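Local coordinates for protein CRISPR-associated endonuclease Cas9 (Campylobacter jejuni subsp. jejuni serotype O:2, PDB 5X2H) that uses a guide RNA to recognise invading DNA and cuts its two strands with separate HNH and RuvC-like nuclease domains, at residues D622-P634 and C736-Q748. Residues are numbered along the deposited sequence; the frame is centred on the assembly and turned at random.
Sequences DEIFVSKPERKKP and CFSLYKDSLILIQ. With nucleotides of chain B.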
# COMPACT_ATOMS: atom_id res chain seq x y z
N ASP A 622 13.91 -2.40 -35.66
CA ASP A 622 15.25 -2.95 -35.48
C ASP A 622 16.24 -1.91 -34.97
O ASP A 622 17.31 -2.29 -34.47
CB ASP A 622 15.75 -3.55 -36.79
CG ASP A 622 14.87 -4.68 -37.29
OD1 ASP A 622 13.95 -5.09 -36.55
OD2 ASP A 622 15.09 -5.15 -38.43
N GLU A 623 15.92 -0.63 -35.08
CA GLU A 623 16.79 0.43 -34.59
C GLU A 623 16.53 0.78 -33.13
O GLU A 623 17.33 1.51 -32.53
CB GLU A 623 16.61 1.69 -35.45
CG GLU A 623 16.87 1.45 -36.93
CD GLU A 623 16.46 2.63 -37.78
OE1 GLU A 623 16.26 3.73 -37.22
OE2 GLU A 623 16.34 2.46 -39.02
N ILE A 624 15.45 0.26 -32.54
CA ILE A 624 15.11 0.57 -31.16
C ILE A 624 16.15 -0.01 -30.22
O ILE A 624 16.58 -1.16 -30.37
CB ILE A 624 13.71 0.03 -30.82
CG1 ILE A 624 12.65 0.66 -31.73
CG2 ILE A 624 13.38 0.26 -29.36
CD1 ILE A 624 11.32 -0.02 -31.61
N PHE A 625 16.56 0.78 -29.23
CA PHE A 625 17.28 0.27 -28.07
C PHE A 625 16.35 0.42 -26.87
O PHE A 625 16.04 1.54 -26.46
CB PHE A 625 18.60 1.01 -27.86
CG PHE A 625 19.49 0.34 -26.86
CD1 PHE A 625 20.31 -0.71 -27.24
CD2 PHE A 625 19.50 0.75 -25.53
CE1 PHE A 625 21.13 -1.34 -26.32
CE2 PHE A 625 20.32 0.13 -24.61
CZ PHE A 625 21.14 -0.92 -25.00
N VAL A 626 15.91 -0.72 -26.33
CA VAL A 626 14.93 -0.71 -25.25
C VAL A 626 15.51 -0.00 -24.04
O VAL A 626 16.62 -0.32 -23.58
CB VAL A 626 14.50 -2.14 -24.93
CG1 VAL A 626 13.47 -2.15 -23.81
CG2 VAL A 626 13.95 -2.82 -26.17
N SER A 627 14.77 0.96 -23.51
CA SER A 627 15.22 1.79 -22.39
C SER A 627 14.70 1.23 -21.08
O SER A 627 13.50 0.96 -20.93
CB SER A 627 14.75 3.23 -22.56
OG SER A 627 15.09 4.01 -21.43
N LYS A 628 15.61 1.06 -20.12
CA LYS A 628 15.28 0.66 -18.76
C LYS A 628 16.00 1.60 -17.79
O LYS A 628 17.18 1.90 -17.98
CB LYS A 628 15.70 -0.79 -18.47
CG LYS A 628 15.12 -1.82 -19.42
CD LYS A 628 15.47 -3.23 -18.97
CE LYS A 628 14.94 -4.27 -19.94
NZ LYS A 628 15.07 -5.65 -19.40
N PRO A 629 15.31 2.08 -16.76
CA PRO A 629 15.96 2.97 -15.80
C PRO A 629 16.74 2.19 -14.76
O PRO A 629 16.36 1.10 -14.33
CB PRO A 629 14.77 3.70 -15.15
CG PRO A 629 13.68 2.68 -15.18
CD PRO A 629 13.88 1.88 -16.46
N GLU A 630 17.87 2.77 -14.34
CA GLU A 630 18.63 2.18 -13.26
C GLU A 630 17.89 2.39 -11.94
O GLU A 630 17.32 3.45 -11.69
CB GLU A 630 20.04 2.78 -13.20
CG GLU A 630 20.10 4.27 -12.96
CD GLU A 630 21.53 4.78 -12.95
OE1 GLU A 630 22.45 3.98 -13.23
OE2 GLU A 630 21.73 5.99 -12.67
N ARG A 631 17.89 1.35 -11.10
CA ARG A 631 17.12 1.33 -9.86
C ARG A 631 18.04 1.74 -8.72
O ARG A 631 18.77 0.91 -8.17
CB ARG A 631 16.52 -0.04 -9.62
CG ARG A 631 15.69 -0.58 -10.78
CD ARG A 631 14.47 -1.34 -10.28
NE ARG A 631 14.58 -2.78 -10.47
CZ ARG A 631 14.63 -3.66 -9.48
NH1 ARG A 631 14.59 -3.26 -8.21
NH2 ARG A 631 14.72 -4.96 -9.75
N LYS A 632 18.00 3.02 -8.34
CA LYS A 632 18.93 3.56 -7.36
C LYS A 632 18.36 3.61 -5.95
O LYS A 632 19.02 4.13 -5.05
CB LYS A 632 19.40 4.95 -7.79
CG LYS A 632 20.29 4.94 -9.03
CD LYS A 632 21.25 6.12 -9.07
CE LYS A 632 20.55 7.42 -9.43
NZ LYS A 632 21.51 8.56 -9.53
N LYS A 633 17.16 3.08 -5.74
CA LYS A 633 16.52 3.18 -4.43
C LYS A 633 17.33 2.44 -3.38
O LYS A 633 17.57 1.23 -3.53
CB LYS A 633 15.10 2.62 -4.49
CG LYS A 633 14.40 2.60 -3.14
CD LYS A 633 12.89 2.47 -3.28
CE LYS A 633 12.51 1.21 -4.05
NZ LYS A 633 11.04 1.03 -4.09
N PRO A 634 17.80 3.11 -2.33
CA PRO A 634 18.59 2.44 -1.29
C PRO A 634 17.76 1.87 -0.15
O PRO A 634 18.32 1.22 0.74
CB PRO A 634 19.49 3.57 -0.79
CG PRO A 634 18.63 4.79 -0.92
CD PRO A 634 17.72 4.57 -2.11
N CYS A 736 35.80 3.21 -10.29
CA CYS A 736 35.37 3.39 -11.67
C CYS A 736 33.96 3.96 -11.76
O CYS A 736 33.75 5.03 -12.32
CB CYS A 736 35.44 2.05 -12.42
SG CYS A 736 37.08 1.30 -12.40
N PHE A 737 32.98 3.25 -11.20
CA PHE A 737 31.58 3.66 -11.24
C PHE A 737 30.79 2.78 -10.29
O PHE A 737 31.27 1.75 -9.82
CB PHE A 737 31.01 3.59 -12.66
CG PHE A 737 31.43 2.36 -13.42
CD1 PHE A 737 30.82 1.14 -13.19
CD2 PHE A 737 32.44 2.43 -14.37
CE1 PHE A 737 31.20 0.01 -13.89
CE2 PHE A 737 32.82 1.30 -15.07
CZ PHE A 737 32.21 0.10 -14.83
N SER A 738 29.56 3.21 -10.01
CA SER A 738 28.62 2.46 -9.20
C SER A 738 27.55 1.88 -10.11
O SER A 738 27.02 2.58 -10.99
CB SER A 738 27.97 3.33 -8.13
OG SER A 738 28.95 3.84 -7.24
N LEU A 739 27.23 0.60 -9.92
CA LEU A 739 26.20 -0.07 -10.69
C LEU A 739 24.98 -0.35 -9.83
O LEU A 739 25.11 -0.75 -8.66
CB LEU A 739 26.72 -1.39 -11.28
CG LEU A 739 27.90 -1.29 -12.24
CD1 LEU A 739 28.24 -2.65 -12.81
CD2 LEU A 739 27.59 -0.29 -13.36
N TYR A 740 23.81 -0.11 -10.40
CA TYR A 740 22.53 -0.45 -9.80
C TYR A 740 21.82 -1.41 -10.75
O TYR A 740 22.21 -1.57 -11.91
CB TYR A 740 21.67 0.80 -9.55
CG TYR A 740 22.40 1.92 -8.83
CD1 TYR A 740 23.23 2.79 -9.53
CD2 TYR A 740 22.26 2.10 -7.47
CE1 TYR A 740 23.90 3.81 -8.88
CE2 TYR A 740 22.92 3.13 -6.81
CZ TYR A 740 23.74 3.98 -7.52
OH TYR A 740 24.41 5.00 -6.88
N LYS A 741 20.76 -2.04 -10.25
CA LYS A 741 19.96 -2.91 -11.10
C LYS A 741 19.49 -2.16 -12.33
O LYS A 741 18.96 -1.05 -12.23
CB LYS A 741 18.78 -3.48 -10.31
CG LYS A 741 19.18 -4.52 -9.28
CD LYS A 741 17.98 -5.11 -8.56
CE LYS A 741 18.40 -6.23 -7.62
NZ LYS A 741 19.44 -5.79 -6.65
N ASP A 742 19.70 -2.78 -13.50
CA ASP A 742 19.36 -2.24 -14.82
C ASP A 742 20.24 -1.06 -15.23
O ASP A 742 19.85 -0.28 -16.11
CB ASP A 742 17.88 -1.85 -14.91
CG ASP A 742 16.97 -3.06 -14.99
OD1 ASP A 742 17.43 -4.11 -15.49
OD2 ASP A 742 15.81 -2.97 -14.54
N SER A 743 21.42 -0.91 -14.63
CA SER A 743 22.41 -0.01 -15.18
C SER A 743 22.88 -0.52 -16.53
O SER A 743 22.99 -1.73 -16.75
CB SER A 743 23.61 0.13 -14.24
OG SER A 743 23.28 0.91 -13.10
N LEU A 744 23.17 0.40 -17.45
CA LEU A 744 23.67 0.04 -18.77
C LEU A 744 25.19 0.01 -18.77
O LEU A 744 25.84 1.00 -18.40
CB LEU A 744 23.17 1.03 -19.82
CG LEU A 744 23.65 0.70 -21.24
CD1 LEU A 744 23.06 -0.63 -21.69
CD2 LEU A 744 23.31 1.82 -22.21
N ILE A 745 25.76 -1.12 -19.18
CA ILE A 745 27.21 -1.29 -19.21
C ILE A 745 27.63 -1.85 -20.55
O ILE A 745 26.86 -2.50 -21.26
CB ILE A 745 27.71 -2.19 -18.06
CG1 ILE A 745 27.18 -3.61 -18.23
CG2 ILE A 745 27.30 -1.61 -16.70
CD1 ILE A 745 27.63 -4.58 -17.14
N LEU A 746 28.89 -1.60 -20.89
CA LEU A 746 29.53 -2.13 -22.08
C LEU A 746 30.65 -3.06 -21.63
O LEU A 746 31.59 -2.61 -20.95
CB LEU A 746 30.09 -1.01 -22.96
CG LEU A 746 30.83 -1.43 -24.23
CD1 LEU A 746 29.84 -1.74 -25.35
CD2 LEU A 746 31.81 -0.36 -24.66
N ILE A 747 30.56 -4.34 -21.98
CA ILE A 747 31.51 -5.33 -21.50
C ILE A 747 32.05 -6.14 -22.67
O ILE A 747 31.42 -6.26 -23.73
CB ILE A 747 30.92 -6.28 -20.45
CG1 ILE A 747 29.73 -7.05 -21.02
CG2 ILE A 747 30.51 -5.51 -19.20
CD1 ILE A 747 29.19 -8.10 -20.08
N GLN A 748 33.24 -6.70 -22.47
CA GLN A 748 33.87 -7.58 -23.44
C GLN A 748 34.81 -8.53 -22.71
O GLN A 748 35.66 -8.08 -21.93
CB GLN A 748 34.64 -6.78 -24.50
CG GLN A 748 35.28 -7.63 -25.58
CD GLN A 748 36.11 -6.82 -26.55
OE1 GLN A 748 36.30 -5.61 -26.37
NE2 GLN A 748 36.61 -7.47 -27.60
P A B 79 15.29 5.67 -8.33
OP1 A B 79 15.40 4.23 -8.66
OP2 A B 79 13.96 6.34 -8.38
O5' A B 79 15.89 5.89 -6.87
C5' A B 79 15.91 7.17 -6.27
C4' A B 79 17.25 7.48 -5.65
O4' A B 79 18.06 8.24 -6.59
C3' A B 79 17.22 8.35 -4.40
O3' A B 79 16.96 7.59 -3.23
C2' A B 79 18.59 9.01 -4.41
O2' A B 79 19.58 8.14 -3.89
C1' A B 79 18.84 9.19 -5.90
N9 A B 79 18.47 10.54 -6.37
C8 A B 79 17.41 10.90 -7.17
N7 A B 79 17.35 12.19 -7.42
C5 A B 79 18.43 12.71 -6.73
C6 A B 79 18.92 14.02 -6.60
N6 A B 79 18.36 15.09 -7.16
N1 A B 79 20.03 14.20 -5.84
C2 A B 79 20.60 13.13 -5.27
N3 A B 79 20.24 11.85 -5.33
C4 A B 79 19.13 11.71 -6.08
P A B 78 15.90 8.26 -15.00
OP1 A B 78 15.09 7.17 -15.61
OP2 A B 78 15.49 9.68 -15.17
O5' A B 78 15.99 7.96 -13.44
C5' A B 78 16.54 6.74 -12.96
C4' A B 78 17.00 6.86 -11.53
O4' A B 78 17.86 8.04 -11.41
C3' A B 78 15.89 7.05 -10.50
O3' A B 78 16.31 6.48 -9.27
C2' A B 78 15.84 8.56 -10.35
O2' A B 78 15.25 9.02 -9.15
C1' A B 78 17.33 8.90 -10.42
N9 A B 78 17.61 10.29 -10.79
C8 A B 78 16.90 11.09 -11.65
N7 A B 78 17.39 12.30 -11.75
C5 A B 78 18.48 12.30 -10.89
C6 A B 78 19.42 13.28 -10.54
N6 A B 78 19.41 14.52 -11.04
N1 A B 78 20.38 12.95 -9.66
C2 A B 78 20.40 11.71 -9.15
N3 A B 78 19.57 10.69 -9.40
C4 A B 78 18.62 11.06 -10.28
P C B 77 19.73 11.10 -19.88
OP1 C B 77 20.47 10.56 -21.05
OP2 C B 77 18.29 11.42 -20.03
O5' C B 77 19.84 10.06 -18.68
C5' C B 77 18.85 10.00 -17.67
C4' C B 77 19.32 9.14 -16.53
O4' C B 77 20.56 9.66 -16.01
C3' C B 77 18.40 9.04 -15.33
O3' C B 77 17.40 8.05 -15.53
C2' C B 77 19.36 8.68 -14.19
O2' C B 77 19.57 7.28 -14.13
C1' C B 77 20.67 9.34 -14.64
N1 C B 77 21.04 10.56 -13.88
C2 C B 77 21.69 10.39 -12.66
O2 C B 77 21.91 9.25 -12.24
N3 C B 77 22.07 11.49 -11.96
C4 C B 77 21.82 12.70 -12.46
N4 C B 77 22.21 13.75 -11.73
C5 C B 77 21.16 12.90 -13.71
C6 C B 77 20.80 11.80 -14.39
O HOH W 1 19.83 1.89 -17.52
O HOH W 2 23.24 3.30 -16.41
O HOH W 3 19.68 -1.62 -7.61
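Lys632 lies across the ring of Tyr740, and its chain can be traced from there into the guide RNA. CB packs against the ribose O4' and the phosphate-ester O5' of A79 of chain B. CG sits over the ring centre, 3.5 Å from the centroid and 5° off the normal, which meets the geometry of a CH-pi contact. CD continues over the same face to Tyr740 CE1, 3.5 Å away, and CE reaches O4' and N3 of A78 of chain B. The bend at chi3 (-75°) turns the tip off the ring, and NZ donates to O2 of C77 of chain B at 2.8 Å. The backbone N of Lys632 donates a hydrogen bond to the phosphate oxygen OP1 of A79 of chain B.

Here the loop after helix 615-622 crosses the type II beta turn Tyr740-Ser743, which joins strand 733-740 to strand 744-748 in the PAM-interacting part of the protein. Arg631 N donates to Lys741 O (2.9 Å, 159° at the hydrogen), while Lys741 CD packs 3.5 Å from Arg631 NH2; both side chains reach phosphates of the bound DNA. Inside the turn, Ser743 OG accepts from Tyr740 N at 2.9 Å and lies 3.2 Å from Glu630 OE1. Glu630 OE2 accepts from the C77 O2' of chain B at 2.9 Å. One water donates to both Lys628 O and Asp742 O.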